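Local coordinates for glutathione S-Transferase (Caenorhabditis elegans, PDB 1YQ1), which probably catalyses the conjugation of glutathione to electrophilic substrates such as organic halides, as a sigma-class member of the glutathione S-transferase superfamily, at residues V89-H93 / T156-V162; F149-I155 / K189-Y193. All coordinates share one frame. Residues are numbered along the deposited sequence.

Contact 1. Residues V89-H93 / T156-V162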
loop_
_atom_site.group_PDB
_atom_site.type_symbol
_atom_site.label_atom_id
_atom_site.label_comp_id
_atom_site.label_asym_id
_atom_site.label_seq_id
_atom_site.Cartn_x
_atom_site.Cartn_y
_atom_site.Cartn_z
ATOM N N VAL A 89 0.218 5.293 11.138
ATOM C CA VAL A 89 1.437 5.396 10.347
ATOM C C VAL A 89 1.167 4.616 9.054
ATOM O O VAL A 89 1.469 5.091 7.960
ATOM C CB VAL A 89 2.657 4.779 11.079
ATOM C CG1 VAL A 89 3.865 4.744 10.155
ATOM C CG2 VAL A 89 2.992 5.602 12.309
ATOM N N ASP A 90 0.577 3.425 9.196
ATOM C CA ASP A 90 0.240 2.585 8.054
ATOM C C ASP A 90 -0.690 3.326 7.122
ATOM O O ASP A 90 -0.570 3.236 5.902
ATOM C CB ASP A 90 -0.453 1.307 8.502
ATOM C CG ASP A 90 0.503 0.311 9.097
ATOM O OD1 ASP A 90 1.677 0.320 8.690
ATOM O OD2 ASP A 90 0.081 -0.497 9.954
ATOM N N ALA A 91 -1.620 4.063 7.709
ATOM C CA ALA A 91 -2.591 4.821 6.936
ATOM C C ALA A 91 -1.960 5.994 6.224
ATOM O O ALA A 91 -2.242 6.228 5.065
ATOM C CB ALA A 91 -3.703 5.312 7.840
ATOM N N VAL A 92 -1.114 6.742 6.914
ATOM C CA VAL A 92 -0.488 7.886 6.279
ATOM C C VAL A 92 0.385 7.343 5.155
ATOM O O VAL A 92 0.507 7.969 4.107
ATOM C CB VAL A 92 0.337 8.727 7.308
ATOM C CG1 VAL A 92 1.469 7.913 7.828
ATOM C CG2 VAL A 92 0.845 10.024 6.684
ATOM N N HIS A 93 0.962 6.159 5.355
ATOM C CA HIS A 93 1.795 5.542 4.316
ATOM C C HIS A 93 0.974 5.213 3.060
ATOM O O HIS A 93 1.394 5.496 1.939
ATOM C CB HIS A 93 2.471 4.270 4.837
ATOM C CG HIS A 93 3.357 3.605 3.828
ATOM N ND1 HIS A 93 2.888 2.682 2.917
ATOM C CD2 HIS A 93 4.678 3.751 3.566
ATOM C CE1 HIS A 93 3.881 2.287 2.141
ATOM N NE2 HIS A 93 4.978 2.922 2.513
ATOM N N THR A 156 8.591 8.561 12.677
ATOM C CA THR A 156 8.013 7.284 12.257
ATOM C C THR A 156 8.443 7.036 10.820
ATOM O O THR A 156 8.776 7.987 10.098
ATOM C CB THR A 156 6.471 7.325 12.289
ATOM O OG1 THR A 156 6.036 8.663 12.539
ATOM C CG2 THR A 156 5.931 6.425 13.369
ATOM N N PHE A 157 8.439 5.778 10.389
ATOM C CA PHE A 157 8.842 5.489 9.015
ATOM C C PHE A 157 7.910 6.191 8.037
ATOM O O PHE A 157 8.224 6.303 6.859
ATOM C CB PHE A 157 8.892 3.969 8.744
ATOM C CG PHE A 157 7.559 3.331 8.449
ATOM C CD1 PHE A 157 6.923 3.540 7.237
ATOM C CD2 PHE A 157 6.973 2.465 9.369
ATOM C CE1 PHE A 157 5.726 2.895 6.937
ATOM C CE2 PHE A 157 5.775 1.814 9.079
ATOM C CZ PHE A 157 5.154 2.033 7.855
ATOM N N ALA A 158 6.774 6.673 8.541
ATOM C CA ALA A 158 5.810 7.386 7.708
ATOM C C ALA A 158 6.399 8.719 7.288
ATOM O O ALA A 158 6.251 9.126 6.141
ATOM C CB ALA A 158 4.536 7.620 8.467
ATOM N N ASP A 159 7.065 9.397 8.226
ATOM C CA ASP A 159 7.677 10.694 7.950
ATOM C C ASP A 159 8.748 10.515 6.893
ATOM O O ASP A 159 8.834 11.287 5.936
ATOM C CB ASP A 159 8.324 11.284 9.211
ATOM C CG ASP A 159 7.312 11.626 10.295
ATOM O OD1 ASP A 159 6.448 12.505 10.071
ATOM O OD2 ASP A 159 7.393 11.009 11.379
ATOM N N LEU A 160 9.569 9.489 7.079
ATOM C CA LEU A 160 10.642 9.210 6.144
ATOM C C LEU A 160 10.048 9.240 4.746
ATOM O O LEU A 160 10.490 9.999 3.880
ATOM C CB LEU A 160 11.252 7.843 6.458
ATOM C CG LEU A 160 12.547 7.777 7.296
ATOM C CD1 LEU A 160 12.547 8.821 8.381
ATOM C CD2 LEU A 160 12.706 6.382 7.896
ATOM N N VAL A 161 9.008 8.440 4.550
ATOM C CA VAL A 161 8.326 8.335 3.267
ATOM C C VAL A 161 7.779 9.665 2.749
ATOM O O VAL A 161 7.901 9.972 1.568
ATOM C CB VAL A 161 7.176 7.281 3.367
ATOM C CG1 VAL A 161 5.874 7.858 2.926
ATOM C CG2 VAL A 161 7.520 6.059 2.550
ATOM N N VAL A 162 7.195 10.463 3.632
ATOM C CA VAL A 162 6.595 11.729 3.223
ATOM C C VAL A 162 7.587 12.836 2.870
ATOM O O VAL A 162 7.416 13.516 1.849
ATOM C CB VAL A 162 5.610 12.243 4.305
ATOM C CG1 VAL A 162 4.845 13.460 3.793
ATOM C CG2 VAL A 162 4.655 11.144 4.683
#
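This is a buried helix-helix contact in the all-helical C-terminal domain of the glutathione transferase fold, where the N-terminal turns of helix 157-171 pack on helix 83-109. Over these short segments the axes come within 9.1 Å and run nearly parallel, at 15°, with V89 and A158 nearest at 5.5 Å between CA atoms. No hydrogen bond crosses the interface, which is mainly apolar and buries 372 Å². A158 offers a small CB facing V89 and V92, 3.4 Å from V89 CG1. T156 is the N-cap residue; of a capping box only the reciprocal half is seen, a weak bond from T156 N to D159 OD2 (3.0 Å). F157 sends its ring toward helix 83-109 and also touches L69 and A73 of helix 65-76, in the thioredoxin-like domain. At the ring's edge, D90 OD1 forms a salt bridge with R70 of the same chain; a long, weak ion pair with R70 of the second subunit places the contact near the dimer interface. H93 CD2 approaches F157 CE1 at 3.6 Å and V161 CG2 at 3.8 Å. Over one face of the F157 ring, V89 CG1 makes a CH-pi contact, 3.8 Å from the centroid and 17° off the normal.

Contact 2. Residues F149-I155 / K189-Y193; sequences FLIGSDI and KVNSY
Two aromatic and two aliphatic side chains form the centre where the loop between helices 121-144 and 157-171 docks on the C-terminal end region of helix 181-191, in the helical C-terminal domain. F149 (chi1 m) and Y193 (chi1 t) meet rim to rim, planes at 61° and centroids 6.0 Å apart, F149 CZ 3.6 Å from Y193 CE2. I155 (tt) sets CD1 over the Y193 face (CH-pi, 4.0 Å to the centroid), 4.3 Å from V190 CG1. The K189 chain runs over an F149 face. The loop is extended at F149 and I151, helical at L150 (phi/psi -38/-56) and S153 (-75/-16), turns at G152 (90/171) and extends through D154 (-141/-167) and I155 (-66/157). Residues 189-191 are helical; Y193 N bonds V190 O (3.0 Å) and Y193 leaves at -53/130. CA atoms pair F149-K189 (7.7 Å) and I155-V190 (7.6 Å). At the polar edge Y193 OH donates to D154 OD2 (3.0 Å; D154 chi1 t), while I155 N makes a very short bond to D154 OD1 (2.5 Å). Docking thus relies on apolar fit, one directional bond fixing the tyrosine tip.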
loop_
_atom_site.group_PDB
_atom_site.type_symbol
_atom_site.label_atom_id
_atom_site.label_comp_id
_atom_site.label_asym_id
_atom_site.label_seq_id
_atom_site.Cartn_x
_atom_site.Cartn_y
_atom_site.Cartn_z
ATOM N N PHE A 149 6.129 15.765 14.185
ATOM C CA PHE A 149 6.129 14.624 13.285
ATOM C C PHE A 149 4.687 14.260 12.952
ATOM O O PHE A 149 3.794 14.425 13.773
ATOM C CB PHE A 149 6.825 13.442 13.943
ATOM C CG PHE A 149 8.300 13.629 14.101
ATOM C CD1 PHE A 149 9.142 13.529 13.004
ATOM C CD2 PHE A 149 8.852 13.890 15.344
ATOM C CE1 PHE A 149 10.513 13.685 13.142
ATOM C CE2 PHE A 149 10.226 14.048 15.494
ATOM C CZ PHE A 149 11.057 13.944 14.391
ATOM N N LEU A 150 4.461 13.765 11.745
ATOM C CA LEU A 150 3.119 13.396 11.306
ATOM C C LEU A 150 2.239 12.750 12.381
ATOM O O LEU A 150 1.124 13.213 12.636
ATOM C CB LEU A 150 3.216 12.475 10.092
ATOM C CG LEU A 150 3.576 13.231 8.828
ATOM C CD1 LEU A 150 4.174 12.278 7.819
ATOM C CD2 LEU A 150 2.326 13.927 8.303
ATOM N N ILE A 151 2.713 11.667 12.984
ATOM C CA ILE A 151 1.944 11.020 14.019
ATOM C C ILE A 151 2.881 10.434 15.061
ATOM O O ILE A 151 4.022 10.071 14.755
ATOM C CB ILE A 151 0.997 9.918 13.452
ATOM C CG1 ILE A 151 1.761 8.629 13.202
ATOM C CG2 ILE A 151 0.321 10.398 12.183
ATOM C CD1 ILE A 151 1.945 7.797 14.449
ATOM N N GLY A 152 2.389 10.359 16.295
ATOM C CA GLY A 152 3.179 9.831 17.390
ATOM C C GLY A 152 3.987 10.896 18.112
ATOM O O GLY A 152 4.070 12.052 17.667
ATOM N N SER A 153 4.577 10.506 19.241
ATOM C CA SER A 153 5.400 11.404 20.048
ATOM C C SER A 153 6.760 11.643 19.392
ATOM O O SER A 153 7.481 12.564 19.769
ATOM C CB SER A 153 5.645 10.794 21.420
ATOM O OG SER A 153 6.621 9.774 21.320
ATOM N N ASP A 154 7.116 10.799 18.428
ATOM C CA ASP A 154 8.396 10.926 17.737
ATOM C C ASP A 154 8.298 10.630 16.234
ATOM O O ASP A 154 7.204 10.570 15.656
ATOM C CB ASP A 154 9.425 9.994 18.395
ATOM C CG ASP A 154 10.861 10.306 17.978
ATOM O OD1 ASP A 154 11.085 11.341 17.302
ATOM O OD2 ASP A 154 11.766 9.513 18.341
ATOM N N ILE A 155 9.462 10.464 15.615
ATOM C CA ILE A 155 9.582 10.175 14.192
ATOM C C ILE A 155 9.000 8.792 13.921
ATOM O O ILE A 155 8.916 7.961 14.828
ATOM C CB ILE A 155 11.071 10.209 13.765
ATOM C CG1 ILE A 155 11.182 10.376 12.254
ATOM C CG2 ILE A 155 11.788 8.941 14.231
ATOM C CD1 ILE A 155 12.604 10.612 11.789
ATOM N N LYS A 189 12.790 18.628 10.138
ATOM C CA LYS A 189 12.930 17.732 11.277
ATOM C C LYS A 189 13.480 16.358 10.936
ATOM O O LYS A 189 14.189 15.754 11.730
ATOM C CB LYS A 189 11.583 17.562 11.985
ATOM C CG LYS A 189 11.329 18.551 13.103
ATOM C CD LYS A 189 10.059 18.205 13.856
ATOM C CE LYS A 189 9.938 19.021 15.132
ATOM N NZ LYS A 189 11.064 18.732 16.063
ATOM N N VAL A 190 13.156 15.862 9.754
ATOM C CA VAL A 190 13.608 14.537 9.369
ATOM C C VAL A 190 15.058 14.489 8.879
ATOM O O VAL A 190 15.854 13.659 9.350
ATOM C CB VAL A 190 12.680 13.948 8.292
ATOM C CG1 VAL A 190 13.076 12.507 7.995
ATOM C CG2 VAL A 190 11.238 14.024 8.762
ATOM N N ASN A 191 15.392 15.376 7.939
ATOM C CA ASN A 191 16.734 15.464 7.358
ATOM C C ASN A 191 17.813 15.676 8.423
ATOM O O ASN A 191 18.899 15.080 8.375
ATOM C CB ASN A 191 16.771 16.623 6.370
ATOM C CG ASN A 191 15.846 16.413 5.191
ATOM O OD1 ASN A 191 15.364 17.377 4.587
ATOM N ND2 ASN A 191 15.607 15.148 4.839
ATOM N N SER A 192 17.489 16.540 9.380
ATOM C CA SER A 192 18.383 16.886 10.476
ATOM C C SER A 192 18.424 15.842 11.579
ATOM O O SER A 192 19.310 15.860 12.426
ATOM C CB SER A 192 17.954 18.222 11.067
ATOM O OG SER A 192 16.564 18.210 11.331
ATOM N N TYR A 193 17.465 14.930 11.571
ATOM C CA TYR A 193 17.408 13.902 12.593
ATOM C C TYR A 193 18.733 13.154 12.726
ATOM O O TYR A 193 19.310 12.702 11.740
ATOM C CB TYR A 193 16.292 12.909 12.267
ATOM C CG TYR A 193 15.723 12.219 13.487
ATOM C CD1 TYR A 193 16.385 11.149 14.078
ATOM C CD2 TYR A 193 14.537 12.665 14.070
ATOM C CE1 TYR A 193 15.892 10.547 15.210
ATOM C CE2 TYR A 193 14.033 12.063 15.210
ATOM C CZ TYR A 193 14.719 11.006 15.775
ATOM O OH TYR A 193 14.236 10.417 16.921
#

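Overall arrangement
The two contacts illustrate how one loop and the helix that follows it can be held by two separate partners. Their centres lie about 10 Å apart in the helical C-terminal domain, and their segments interleave along the chain: 89-93, 149-155, 156-162, 189-193. Residues 149-155 run straight into 156-162, so contact 1 fixes the start of helix 157-171 and contact 2 its lead-in loop. They also touch directly: D159 OD1 lies 2.9 Å from L150 N, a probable hydrogen bond, and V162 CG2 packs 3.4 Å from L150 CD1. Loop and helix start are thereby joined to an earlier helix, 83-109, and a later one, 181-191, with contact 1 also reaching helix 65-76 of the thioredoxin-like domain.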